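Local coordinates for protein D-isomer specific 2-hydroxyacid dehydrogenase NAD-binding (Xanthobacter autotrophicus, PDB 4XA8) that binds NADPH and probably catalyses nicotinamide-dependent oxidoreduction of D-2-hydroxyacids or the matching 2-ketoacids, at residues A[18-21]-A[22-26]; A[103-106]-A[107-111]; A[139-142]-A[143-146]; A[193-196]-A[197-201]; A[297-300]-A[301-304]. All blocks are in the same frame, centred on the assembly; numbering follows the deposited sequence.

Contact 1: residues A[18-21]-A[22-26]; sequences IGQD and WKSAL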
loop_
_atom_site.group_PDB
_atom_site.type_symbol
_atom_site.label_atom_id
_atom_site.label_comp_id
_atom_site.label_asym_id
_atom_site.label_seq_id
_atom_site.Cartn_x
_atom_site.Cartn_y
_atom_site.Cartn_z
ATOM N N ILE A 18 5.883 -2.221 -23.424
ATOM C CA ILE A 18 5.078 -2.816 -24.488
ATOM C C ILE A 18 5.101 -1.920 -25.730
ATOM O O ILE A 18 4.419 -0.867 -25.772
ATOM C CB ILE A 18 3.611 -3.005 -24.067
ATOM C CG1 ILE A 18 3.508 -3.885 -22.802
ATOM C CG2 ILE A 18 2.826 -3.631 -25.225
ATOM C CD1 ILE A 18 2.270 -3.625 -21.938
ATOM N N GLY A 19 5.813 -2.380 -26.752
ATOM C CA GLY A 19 5.983 -1.604 -28.021
ATOM C C GLY A 19 4.695 -1.101 -28.631
ATOM O O GLY A 19 4.570 0.079 -28.975
ATOM N N GLN A 20 3.705 -1.972 -28.733
ATOM C CA GLN A 20 2.419 -1.612 -29.351
ATOM C C GLN A 20 1.675 -0.429 -28.707
ATOM O O GLN A 20 1.081 0.381 -29.399
ATOM C CB GLN A 20 1.493 -2.838 -29.426
ATOM C CG GLN A 20 1.555 -3.565 -30.766
ATOM C CD GLN A 20 1.077 -2.695 -31.950
ATOM O OE1 GLN A 20 0.107 -1.935 -31.839
ATOM N NE2 GLN A 20 1.774 -2.796 -33.075
ATOM N N ASP A 21 1.709 -0.331 -27.384
ATOM C CA ASP A 21 1.066 0.767 -26.682
ATOM C C ASP A 21 1.771 2.075 -27.021
ATOM O O ASP A 21 1.133 3.114 -27.107
ATOM C CB ASP A 21 1.182 0.586 -25.181
ATOM C CG ASP A 21 0.374 -0.560 -24.667
ATOM O OD1 ASP A 21 -0.524 -1.052 -25.385
ATOM O OD2 ASP A 21 0.634 -0.948 -23.509
ATOM N N TRP A 22 3.094 2.035 -27.158
ATOM C CA TRP A 22 3.831 3.229 -27.516
ATOM C C TRP A 22 3.554 3.612 -28.957
ATOM O O TRP A 22 3.462 4.786 -29.271
ATOM C CB TRP A 22 5.340 3.042 -27.285
ATOM C CG TRP A 22 5.696 3.189 -25.880
ATOM C CD1 TRP A 22 5.712 2.202 -24.914
ATOM C CD2 TRP A 22 6.014 4.414 -25.209
ATOM N NE1 TRP A 22 6.069 2.742 -23.698
ATOM C CE2 TRP A 22 6.263 4.099 -23.861
ATOM C CE3 TRP A 22 6.094 5.752 -25.618
ATOM C CZ2 TRP A 22 6.587 5.069 -22.929
ATOM C CZ3 TRP A 22 6.443 6.711 -24.682
ATOM C CH2 TRP A 22 6.713 6.354 -23.372
ATOM N N LYS A 23 3.440 2.618 -29.832
ATOM C CA LYS A 23 3.152 2.861 -31.240
ATOM C C LYS A 23 1.786 3.552 -31.391
ATOM O O LYS A 23 1.664 4.545 -32.121
ATOM C CB LYS A 23 3.203 1.557 -32.032
ATOM C CG LYS A 23 2.893 1.692 -33.524
ATOM C CD LYS A 23 3.227 0.419 -34.293
ATOM C CE LYS A 23 2.987 0.587 -35.799
ATOM N NZ LYS A 23 3.697 -0.457 -36.596
ATOM N N SER A 24 0.786 3.050 -30.678
ATOM C CA SER A 24 -0.555 3.632 -30.738
ATOM C C SER A 24 -0.593 5.079 -30.284
ATOM O O SER A 24 -1.211 5.927 -30.922
ATOM C CB SER A 24 -1.504 2.839 -29.869
ATOM O OG SER A 24 -1.677 1.576 -30.464
ATOM N N ALA A 25 0.085 5.341 -29.179
ATOM C CA ALA A 25 0.156 6.673 -28.596
ATOM C C ALA A 25 0.917 7.657 -29.506
ATOM O O ALA A 25 0.467 8.793 -29.736
ATOM C CB ALA A 25 0.815 6.597 -27.203
ATOM N N LEU A 26 2.044 7.213 -30.038
ATOM C CA LEU A 26 2.841 8.043 -30.949
ATOM C C LEU A 26 2.105 8.342 -32.270
ATOM O O LEU A 26 2.046 9.490 -32.723
ATOM C CB LEU A 26 4.175 7.359 -31.203
ATOM C CG LEU A 26 5.148 7.423 -30.027
ATOM C CD1 LEU A 26 6.223 6.370 -30.267
ATOM C CD2 LEU A 26 5.756 8.812 -29.890
#
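The indole of Trp22 overlaps the carbonyl of Ile18, the N-cap just ahead of its helix: Trp22 CD1 lies 3.4 Å from Ile18 O, and that oxygen sits in the plane of the ring, at its edge. Trp22 CG stands anti to its own carbonyl carbon (chi1 -79°), which turns the indole back over the start of the helix. The amide of Trp22 adds a weak hydrogen bond to Ile18 O. Gly19, compact and without a side chain, begins the helical turn; Lys23 N bonds to Gly19 O at 2.9 Å. Helix 19-29 is the connection of a beta-alpha-beta unit between the parallel strands 9-13 and 34-37, and Trp22 is one of its inward residues, with Leu26, large and flat enough to reach Phe12 as well as Ala293 and Ile297 of helix 290-306. The outward flank is polar. Gln20 O takes two donors, Ser24 N at 3.0 Å and Ser24 OG at 3.2 Å, which arrive from opposite faces of the carbonyl plane. A serine suits this turn because its short hydroxyl can fold back onto the chain. Gln20 and Lys23 run side by side in the same direction, Gln20 NE2 resting 3.7 Å from Lys23 CD, while the extended lysine carries NZ on to Val35 O. Asp21 O accepts Ala25 N, and Ala25 CB lies 3.5 Å from Asp21 O. The Asp21 carboxylate has its partner across the dimer, OD2 being hydrogen-bonded to His138 of the second subunit.

Contact 2: residues A[103-106]-A[107-111]; sequences MSQM and MASFV
Met103 and Met107, one helical turn apart, supply the apolar meeting of side chains: Met103 CE and Met107 CE approach to 4.3 Å, methyl against methyl. Met107 leaves the backbone with CG anti to N (chi1 170°), and the bends at both later torsions carry its methyl off the helix to where Met103, whose end swings nearer, brings its own. Unbranched and flexible, methionine suits such a place, since it can shape itself to neighbours on several sides. Met103 also lies against Leu155 and Ser286, and Met107 against Ala285; Leu155, Ala285 and Ser286 all belong to the NADPH site seen in a structure of this protein.

The hydrogen bonds are those of the helix. Met107 N reaches Met103 O at 2.8 Å and is nearly straight, at 163°, whereas Ala108 N meets Ser104 O at 3.0 Å from above the carbonyl plane. Ser109 N and Phe110 N continue the pattern onto Gln105 O and Met106 O.

A third kind of contact sets beta carbons against carbonyl oxygens. Met107 CB lies 3.2 Å from Met103 O, and Ala108 CB is 3.4 Å from Ser104 O. Phe110 CB touches Met106 O at 3.5 Å, and its ring leads away to Ala285. Ser104 and Val111 pack on Ala158 and Ala159 of helix 154-165, Met106 and Phe110 on Arg120 of the second subunit.

The chemistry implies a self-bonded helix, apolar toward the coenzyme-site residues through Met103, Met107 and Phe110 but mixed toward the dimer partner, where Gln105 and Ser109 pack on Arg165 and His166 of the second subunit.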
loop_
_atom_site.group_PDB
_atom_site.type_symbol
_atom_site.label_atom_id
_atom_site.label_comp_id
_atom_site.label_asym_id
_atom_site.label_seq_id
_atom_site.Cartn_x
_atom_site.Cartn_y
_atom_site.Cartn_z
ATOM N N MET A 103 6.006 11.764 -12.207
ATOM C CA MET A 103 6.643 10.510 -11.881
ATOM C C MET A 103 7.001 10.570 -10.414
ATOM O O MET A 103 7.014 9.532 -9.733
ATOM C CB MET A 103 7.906 10.280 -12.732
ATOM C CG MET A 103 8.718 9.029 -12.353
ATOM S SD MET A 103 10.499 9.287 -12.596
ATOM C CE MET A 103 11.204 7.747 -12.004
ATOM N N SER A 104 7.317 11.772 -9.942
ATOM C CA SER A 104 7.614 11.995 -8.539
ATOM C C SER A 104 6.455 11.519 -7.649
ATOM O O SER A 104 6.684 10.966 -6.577
ATOM C CB SER A 104 7.873 13.466 -8.303
ATOM O OG SER A 104 8.152 13.681 -6.956
ATOM N N GLN A 105 5.242 11.828 -8.087
ATOM C CA GLN A 105 3.979 11.408 -7.408
ATOM C C GLN A 105 3.739 9.919 -7.472
ATOM O O GLN A 105 3.507 9.283 -6.478
ATOM C CB GLN A 105 2.763 12.087 -8.063
ATOM C CG GLN A 105 1.458 11.628 -7.430
ATOM C CD GLN A 105 1.403 12.039 -5.980
ATOM O OE1 GLN A 105 1.067 13.201 -5.690
ATOM N NE2 GLN A 105 1.710 11.098 -5.042
ATOM N N MET A 106 3.813 9.365 -8.665
ATOM C CA MET A 106 3.637 7.957 -8.851
ATOM C C MET A 106 4.689 7.119 -8.096
ATOM O O MET A 106 4.397 6.068 -7.551
ATOM C CB MET A 106 3.716 7.662 -10.341
ATOM C CG MET A 106 3.411 6.225 -10.719
ATOM S SD MET A 106 3.724 5.925 -12.470
ATOM C CE MET A 106 3.350 4.190 -12.525
ATOM N N MET A 107 5.929 7.579 -8.097
ATOM C CA MET A 107 6.942 6.937 -7.300
ATOM C C MET A 107 6.665 7.054 -5.784
ATOM O O MET A 107 6.791 6.082 -5.052
ATOM C CB MET A 107 8.328 7.506 -7.666
ATOM C CG MET A 107 9.405 7.069 -6.716
ATOM S SD MET A 107 9.824 5.331 -6.894
ATOM C CE MET A 107 10.864 5.464 -8.374
ATOM N N ALA A 108 6.283 8.238 -5.310
ATOM C CA ALA A 108 6.045 8.395 -3.891
ATOM C C ALA A 108 4.893 7.520 -3.468
ATOM O O ALA A 108 4.929 6.963 -2.370
ATOM C CB ALA A 108 5.708 9.826 -3.534
ATOM N N SER A 109 3.856 7.435 -4.299
ATOM C CA SER A 109 2.680 6.620 -3.984
ATOM C C SER A 109 3.113 5.160 -3.941
ATOM O O SER A 109 2.713 4.402 -3.036
ATOM C CB SER A 109 1.595 6.815 -5.057
ATOM O OG SER A 109 1.073 8.128 -5.052
ATOM N N PHE A 110 3.956 4.713 -4.880
ATOM C CA PHE A 110 4.388 3.332 -4.863
ATOM C C PHE A 110 5.232 2.998 -3.582
ATOM O O PHE A 110 5.071 1.965 -2.959
ATOM C CB PHE A 110 5.210 2.995 -6.126
ATOM C CG PHE A 110 5.528 1.529 -6.245
ATOM C CD1 PHE A 110 4.545 0.637 -6.623
ATOM C CD2 PHE A 110 6.762 1.038 -5.915
ATOM C CE1 PHE A 110 4.811 -0.723 -6.714
ATOM C CE2 PHE A 110 7.032 -0.308 -6.002
ATOM C CZ PHE A 110 6.057 -1.198 -6.405
ATOM N N VAL A 111 6.141 3.905 -3.209
ATOM C CA VAL A 111 6.925 3.734 -1.999
ATOM C C VAL A 111 6.032 3.648 -0.776
ATOM O O VAL A 111 6.259 2.822 0.101
ATOM C CB VAL A 111 7.940 4.850 -1.858
ATOM C CG1 VAL A 111 8.565 4.857 -0.473
ATOM C CG2 VAL A 111 9.013 4.697 -2.913
#

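Contact 3: residues A[139-142]-A[143-146]; sequences PRTA and AEIR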
loop_
_atom_site.group_PDB
_atom_site.type_symbol
_atom_site.label_atom_id
_atom_site.label_comp_id
_atom_site.label_asym_id
_atom_site.label_seq_id
_atom_site.Cartn_x
_atom_site.Cartn_y
_atom_site.Cartn_z
ATOM N N PRO A 139 -0.067 -5.154 18.089
ATOM C CA PRO A 139 -0.297 -3.869 17.462
ATOM C C PRO A 139 0.843 -2.897 17.811
ATOM O O PRO A 139 1.368 -2.977 18.909
ATOM C CB PRO A 139 -1.634 -3.422 18.103
ATOM C CG PRO A 139 -2.257 -4.658 18.561
ATOM C CD PRO A 139 -1.117 -5.448 19.081
ATOM N N ARG A 140 1.255 -2.079 16.860
ATOM C CA ARG A 140 2.295 -1.034 17.045
ATOM C C ARG A 140 1.776 0.257 16.428
ATOM O O ARG A 140 1.099 0.197 15.436
ATOM C CB ARG A 140 3.590 -1.435 16.300
ATOM C CG ARG A 140 3.825 -2.940 16.254
ATOM C CD ARG A 140 4.933 -3.342 15.298
ATOM N NE ARG A 140 6.181 -2.740 15.698
ATOM C CZ ARG A 140 7.247 -2.631 14.914
ATOM N NH1 ARG A 140 8.354 -2.059 15.377
ATOM N NH2 ARG A 140 7.202 -3.084 13.670
ATOM N N THR A 141 2.120 1.420 16.974
ATOM C CA THR A 141 1.845 2.699 16.312
ATOM C C THR A 141 2.855 2.938 15.178
ATOM O O THR A 141 3.980 2.426 15.208
ATOM C CB THR A 141 1.969 3.881 17.298
ATOM O OG1 THR A 141 3.309 3.944 17.807
ATOM C CG2 THR A 141 1.013 3.749 18.457
ATOM N N ALA A 142 2.473 3.743 14.204
ATOM C CA ALA A 142 3.402 4.196 13.173
ATOM C C ALA A 142 4.695 4.823 13.755
ATOM O O ALA A 142 5.788 4.625 13.238
ATOM C CB ALA A 142 2.698 5.227 12.323
ATOM N N ALA A 143 4.540 5.584 14.834
ATOM C CA ALA A 143 5.648 6.296 15.464
ATOM C C ALA A 143 6.736 5.359 16.012
ATOM O O ALA A 143 7.890 5.761 16.118
ATOM C CB ALA A 143 5.121 7.221 16.554
ATOM N N GLU A 144 6.394 4.111 16.333
ATOM C CA GLU A 144 7.393 3.172 16.762
ATOM C C GLU A 144 8.156 2.519 15.592
ATOM O O GLU A 144 9.140 1.839 15.808
ATOM C CB GLU A 144 6.837 2.161 17.796
ATOM C CG GLU A 144 5.972 1.039 17.310
ATOM C CD GLU A 144 5.269 0.315 18.472
ATOM O OE1 GLU A 144 4.229 0.774 19.009
ATOM O OE2 GLU A 144 5.775 -0.755 18.818
ATOM N N ILE A 145 7.745 2.777 14.356
ATOM C CA ILE A 145 8.379 2.147 13.194
ATOM C C ILE A 145 9.334 3.094 12.462
ATOM O O ILE A 145 8.943 4.128 11.880
ATOM C CB ILE A 145 7.330 1.577 12.231
ATOM C CG1 ILE A 145 6.413 0.603 12.992
ATOM C CG2 ILE A 145 8.012 0.855 11.051
ATOM C CD1 ILE A 145 5.284 0.040 12.141
ATOM N N ARG A 146 10.591 2.726 12.483
ATOM C CA ARG A 146 11.640 3.551 11.903
ATOM C C ARG A 146 11.838 3.189 10.447
ATOM O O ARG A 146 12.168 2.037 10.137
ATOM C CB ARG A 146 12.941 3.348 12.666
ATOM C CG ARG A 146 12.818 3.715 14.125
ATOM C CD ARG A 146 14.028 3.235 14.898
ATOM N NE ARG A 146 14.900 4.347 15.280
ATOM C CZ ARG A 146 16.102 4.213 15.853
ATOM N NH1 ARG A 146 16.608 3.011 16.121
ATOM N NH2 ARG A 146 16.795 5.297 16.178
#
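The guanidinium of Arg140 carries Ile145 on one face, with Ile145 CG1 3.8 Å above its plane and over its centre, while Glu144 OE2 lies at its edge. There Arg140 NE and Glu144 OE2 form a long salt bridge of 3.7 Å, and the two planar groups stand almost perpendicular, 87° apart. The carboxylate is pressed closer to the arginine's stem, Arg140 CB coming to 3.3 Å from Glu144 CD. Its other oxygen, Glu144 OE1, accepts Thr141 N at 3.0 Å from above the carboxylate plane. Glu144 can fold back this far because CG sits between its backbone N and carbonyl carbon (chi1 77°). In return Glu144 N bonds to Thr141 O at 3.2 Å and, weakly, to Thr141 OG1, so threonine's short hydroxyl suits this turn. The result is a capping-box pairing, weak on the threonine side, at the start of a 3-10 turn with small alanines at its bend. Ile145 N bonds to Ala142 O at 2.9 Å as the chain enters strand 146-150, an interior strand of the parallel sheet of the NAD-binding domain.

Both charged ends have stronger partners outside the turn: Arg140 NH1 pairs with Glu200, and Glu144 OE1 with Arg291 of the second subunit. With an alanine here, Thr141 N would probably lose its acceptor and Arg291 of the second subunit its Glu144 carboxylate.

The chemistry implies a carboxylate that holds the turn and meets the dimer partner with the same oxygen, while Ile145 backs one face of the guanidinium, whose rotation is probably limited by this packing and the bridge to Glu200.

Contact 4: residues A[193-196]-A[197-201]; sequences PGFL and AGSEI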
loop_
_atom_site.group_PDB
_atom_site.type_symbol
_atom_site.label_atom_id
_atom_site.label_comp_id
_atom_site.label_asym_id
_atom_site.label_seq_id
_atom_site.Cartn_x
_atom_site.Cartn_y
_atom_site.Cartn_z
ATOM N N PRO A 193 26.538 3.841 8.326
ATOM C CA PRO A 193 26.267 2.753 9.253
ATOM C C PRO A 193 25.244 3.061 10.336
ATOM O O PRO A 193 24.367 2.253 10.538
ATOM C CB PRO A 193 27.639 2.459 9.871
ATOM C CG PRO A 193 28.590 2.839 8.800
ATOM C CD PRO A 193 27.987 4.099 8.231
ATOM N N GLY A 194 25.327 4.224 10.987
ATOM C CA GLY A 194 24.346 4.566 12.024
ATOM C C GLY A 194 22.947 4.768 11.418
ATOM O O GLY A 194 21.944 4.395 12.026
ATOM N N PHE A 195 22.872 5.336 10.215
ATOM C CA PHE A 195 21.584 5.515 9.499
ATOM C C PHE A 195 20.922 4.149 9.265
ATOM O O PHE A 195 19.724 3.980 9.568
ATOM C CB PHE A 195 21.747 6.238 8.150
ATOM C CG PHE A 195 20.556 6.097 7.201
ATOM C CD1 PHE A 195 19.444 6.897 7.363
ATOM C CD2 PHE A 195 20.563 5.177 6.150
ATOM C CE1 PHE A 195 18.334 6.757 6.526
ATOM C CE2 PHE A 195 19.457 5.056 5.287
ATOM C CZ PHE A 195 18.348 5.855 5.498
ATOM N N LEU A 196 21.696 3.200 8.735
ATOM C CA LEU A 196 21.171 1.853 8.475
ATOM C C LEU A 196 20.829 1.093 9.776
ATOM O O LEU A 196 19.806 0.396 9.827
ATOM C CB LEU A 196 22.185 1.033 7.681
ATOM C CG LEU A 196 22.400 1.533 6.240
ATOM C CD1 LEU A 196 23.637 0.885 5.611
ATOM C CD2 LEU A 196 21.177 1.329 5.392
ATOM N N ALA A 197 21.707 1.175 10.788
ATOM C CA ALA A 197 21.479 0.418 12.028
ATOM C C ALA A 197 20.173 0.780 12.710
ATOM O O ALA A 197 19.604 -0.048 13.442
ATOM C CB ALA A 197 22.645 0.613 12.989
ATOM N N GLY A 198 19.681 2.002 12.519
ATOM C CA GLY A 198 18.386 2.393 13.159
ATOM C C GLY A 198 17.171 2.321 12.240
ATOM O O GLY A 198 16.083 2.779 12.598
ATOM N N SER A 199 17.337 1.794 11.029
ATOM C CA SER A 199 16.222 1.668 10.059
ATOM C C SER A 199 15.634 0.249 10.096
ATOM O O SER A 199 16.248 -0.706 9.599
ATOM C CB SER A 199 16.705 1.956 8.645
ATOM O OG SER A 199 17.149 3.299 8.493
ATOM N N GLU A 200 14.424 0.115 10.614
ATOM C CA GLU A 200 13.689 -1.141 10.562
ATOM C C GLU A 200 13.215 -1.503 9.158
ATOM O O GLU A 200 13.226 -2.668 8.788
ATOM C CB GLU A 200 12.464 -1.102 11.500
ATOM C CG GLU A 200 11.776 -2.440 11.551
ATOM C CD GLU A 200 10.555 -2.494 12.468
ATOM O OE1 GLU A 200 10.450 -1.716 13.446
ATOM O OE2 GLU A 200 9.698 -3.333 12.195
ATOM N N ILE A 201 12.767 -0.502 8.404
ATOM C CA ILE A 201 12.412 -0.645 6.987
ATOM C C ILE A 201 13.323 0.281 6.235
ATOM O O ILE A 201 13.467 1.479 6.615
ATOM C CB ILE A 201 10.942 -0.252 6.730
ATOM C CG1 ILE A 201 10.006 -1.131 7.566
ATOM C CG2 ILE A 201 10.563 -0.381 5.278
ATOM C CD1 ILE A 201 8.595 -0.642 7.651
#
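Ala197, Leu196 and Ser199 carry most of the contact, at the point where helix 192-197 gives out. Ala197 is the last helical residue, and its amide keeps the regular pattern, Ala197 N bonding to Pro193 O at 2.9 Å; its methyl folds against the same carbonyl, with Ala197 CB 3.4 Å from Pro193 O. Alanine suits this exposed turn because it is small and compatible with a helix. Gly198 leaves helical geometry, and Gly198 N makes only a weak bond to Gly194 O.

Leu196 offers its backbone more than its side chain. Leu196 O takes Ser199 N at 3.1 Å, met well above the carbonyl plane, 64° out of it, which is how Ser199 N stays paired as the chain leaves the helix. The isobutyl group points off to His223 and Leu224.

With its hydroxyl turned beside its own N (chi1 -64°), Ser199 OG donates to Phe195 O at 2.9 Å and at the same time hangs 4.1 Å above the plane of the Phe195 ring, over its centre. Phe195 O receives Arg171 NH1 as well, so two donors grip one buried carbonyl at the helix end. Replacing Ser199 by alanine is likely to take one of the two donors from Phe195 O and strip the polar cover from the ring face.

The turn carries the chain from helix 192-197 into strand 201-204, which is next to strand 146-150 in the seven-stranded Rossmann-type sheet; helix 218-223 packs against Pro193 and Leu196, and the Phe195 ring meets Trp173.

Contact 5: residues A[297-300]-A[301-304]; sequences IVEN and IRRI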
loop_
_atom_site.group_PDB
_atom_site.type_symbol
_atom_site.label_atom_id
_atom_site.label_comp_id
_atom_site.label_asym_id
_atom_site.label_seq_id
_atom_site.Cartn_x
_atom_site.Cartn_y
_atom_site.Cartn_z
ATOM N N ILE A 297 7.798 13.572 -27.201
ATOM C CA ILE A 297 8.599 12.877 -28.217
ATOM C C ILE A 297 8.305 13.437 -29.634
ATOM O O ILE A 297 9.232 13.796 -30.397
ATOM C CB ILE A 297 8.363 11.350 -28.159
ATOM C CG1 ILE A 297 8.773 10.807 -26.788
ATOM C CG2 ILE A 297 9.107 10.662 -29.292
ATOM C CD1 ILE A 297 8.271 9.411 -26.472
ATOM N N VAL A 298 7.018 13.508 -29.986
ATOM C CA VAL A 298 6.590 14.100 -31.258
ATOM C C VAL A 298 7.098 15.542 -31.442
ATOM O O VAL A 298 7.558 15.913 -32.535
ATOM C CB VAL A 298 5.052 13.953 -31.447
ATOM C CG1 VAL A 298 4.530 14.887 -32.550
ATOM C CG2 VAL A 298 4.738 12.491 -31.755
ATOM N N GLU A 299 7.058 16.341 -30.381
ATOM C CA GLU A 299 7.604 17.718 -30.424
ATOM C C GLU A 299 9.139 17.769 -30.613
ATOM O O GLU A 299 9.657 18.687 -31.229
ATOM C CB GLU A 299 7.183 18.488 -29.173
ATOM C CG GLU A 299 7.809 19.848 -28.962
ATOM C CD GLU A 299 7.474 20.877 -30.039
ATOM O OE1 GLU A 299 6.534 20.665 -30.849
ATOM O OE2 GLU A 299 8.173 21.909 -30.057
ATOM N N ASN A 300 9.859 16.809 -30.065
ATOM C CA ASN A 300 11.304 16.766 -30.249
ATOM C C ASN A 300 11.679 16.281 -31.643
ATOM O O ASN A 300 12.696 16.697 -32.215
ATOM C CB ASN A 300 11.981 15.931 -29.149
ATOM C CG ASN A 300 12.349 16.758 -27.925
ATOM O OD1 ASN A 300 12.399 18.008 -27.972
ATOM N ND2 ASN A 300 12.635 16.065 -26.817
ATOM N N ILE A 301 10.844 15.424 -32.211
ATOM C CA ILE A 301 11.015 15.015 -33.590
ATOM C C ILE A 301 10.929 16.253 -34.475
ATOM O O ILE A 301 11.824 16.530 -35.327
ATOM C CB ILE A 301 9.972 13.948 -33.972
ATOM C CG1 ILE A 301 10.387 12.630 -33.292
ATOM C CG2 ILE A 301 9.850 13.839 -35.507
ATOM C CD1 ILE A 301 9.446 11.464 -33.497
ATOM N N ARG A 302 9.878 17.038 -34.286
ATOM C CA ARG A 302 9.761 18.246 -35.100
ATOM C C ARG A 302 10.897 19.246 -34.833
ATOM O O ARG A 302 11.423 19.831 -35.778
ATOM C CB ARG A 302 8.368 18.876 -35.010
ATOM C CG ARG A 302 8.013 19.550 -33.702
ATOM C CD ARG A 302 7.141 20.770 -33.984
ATOM N NE ARG A 302 7.884 21.786 -34.717
ATOM C CZ ARG A 302 8.658 22.721 -34.171
ATOM N NH1 ARG A 302 8.831 22.798 -32.851
ATOM N NH2 ARG A 302 9.282 23.580 -34.964
ATOM N N ARG A 303 11.321 19.417 -33.582
ATOM C CA ARG A 303 12.443 20.328 -33.312
ATOM C C ARG A 303 13.734 19.892 -34.005
ATOM O O ARG A 303 14.417 20.711 -34.617
ATOM C CB ARG A 303 12.687 20.506 -31.823
ATOM C CG ARG A 303 11.627 21.362 -31.154
ATOM C CD ARG A 303 11.550 21.133 -29.658
ATOM N NE ARG A 303 10.682 22.113 -28.987
ATOM C CZ ARG A 303 11.112 23.174 -28.312
ATOM N NH1 ARG A 303 10.237 23.984 -27.746
ATOM N NH2 ARG A 303 12.414 23.452 -28.204
ATOM N N ILE A 304 14.061 18.604 -33.910
ATOM C CA ILE A 304 15.273 18.080 -34.528
ATOM C C ILE A 304 15.174 18.285 -36.052
ATOM O O ILE A 304 16.148 18.674 -36.693
ATOM C CB ILE A 304 15.562 16.599 -34.101
ATOM C CG1 ILE A 304 17.035 16.251 -34.282
ATOM C CG2 ILE A 304 14.749 15.601 -34.892
ATOM C CD1 ILE A 304 17.927 16.773 -33.179
#
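Ile297 to Ile304 form regular alpha-helix, each amide from Ile301 onward bonding to the carbonyl four residues back, as in Ile304 N to Asn300 O at 2.9 Å. On the solvent side Glu299 holds two arginines with one oxygen. Glu299 OE2 takes Arg303 NE at 2.7 Å on its anti side and Arg302 NH1 at 3.0 Å, the latter a weak hydrogen bond within a salt bridge. Glu299 bends at its second torsion (63°), bringing the carboxylate along the helix to where the arginines rise. The flat groups of Glu299 and Arg302 are 35° apart, those of Glu299 and Arg303 75°, each guanidinium offering its edge. Both arginines hold further partners, Arg302 at Glu308 and Arg303 at Pro309 O, so the network ties the helix to the chain that follows; Asn300 OD1 does likewise at Leu311 N.

The inward face is aliphatic. Ile297 CG2 lies 4.3 Å from Ile301 CD1, and these branched chains pack on Leu56 and Tyr54 of strand 52-57. Charge outside and isoleucine inside make an amphipathic helix, here the late helix that returns to the N-terminal parallel sheet, as in D-2-hydroxyacid dehydrogenases generally.

Overall arrangement
All five contacts are local turns in series along the chain; none closes a long loop, nests in another or crosses it. Contact 1 lies on the first helix of the five-stranded N-terminal domain. Contact 2 begins the helix leading into the Rossmann-type domain, its centre about 23 Å from those of contacts 1 and 4. Contacts 3 and 4 touch there, one just ahead of strand 146-150 and the other ahead of its neighbour 201-204. Contact 5 brings the chain back to the N-terminal domain, where it packs on contact 1, about 50 Å between centres from contact 3. Contacts 1, 2 and 3 also reach the second subunit.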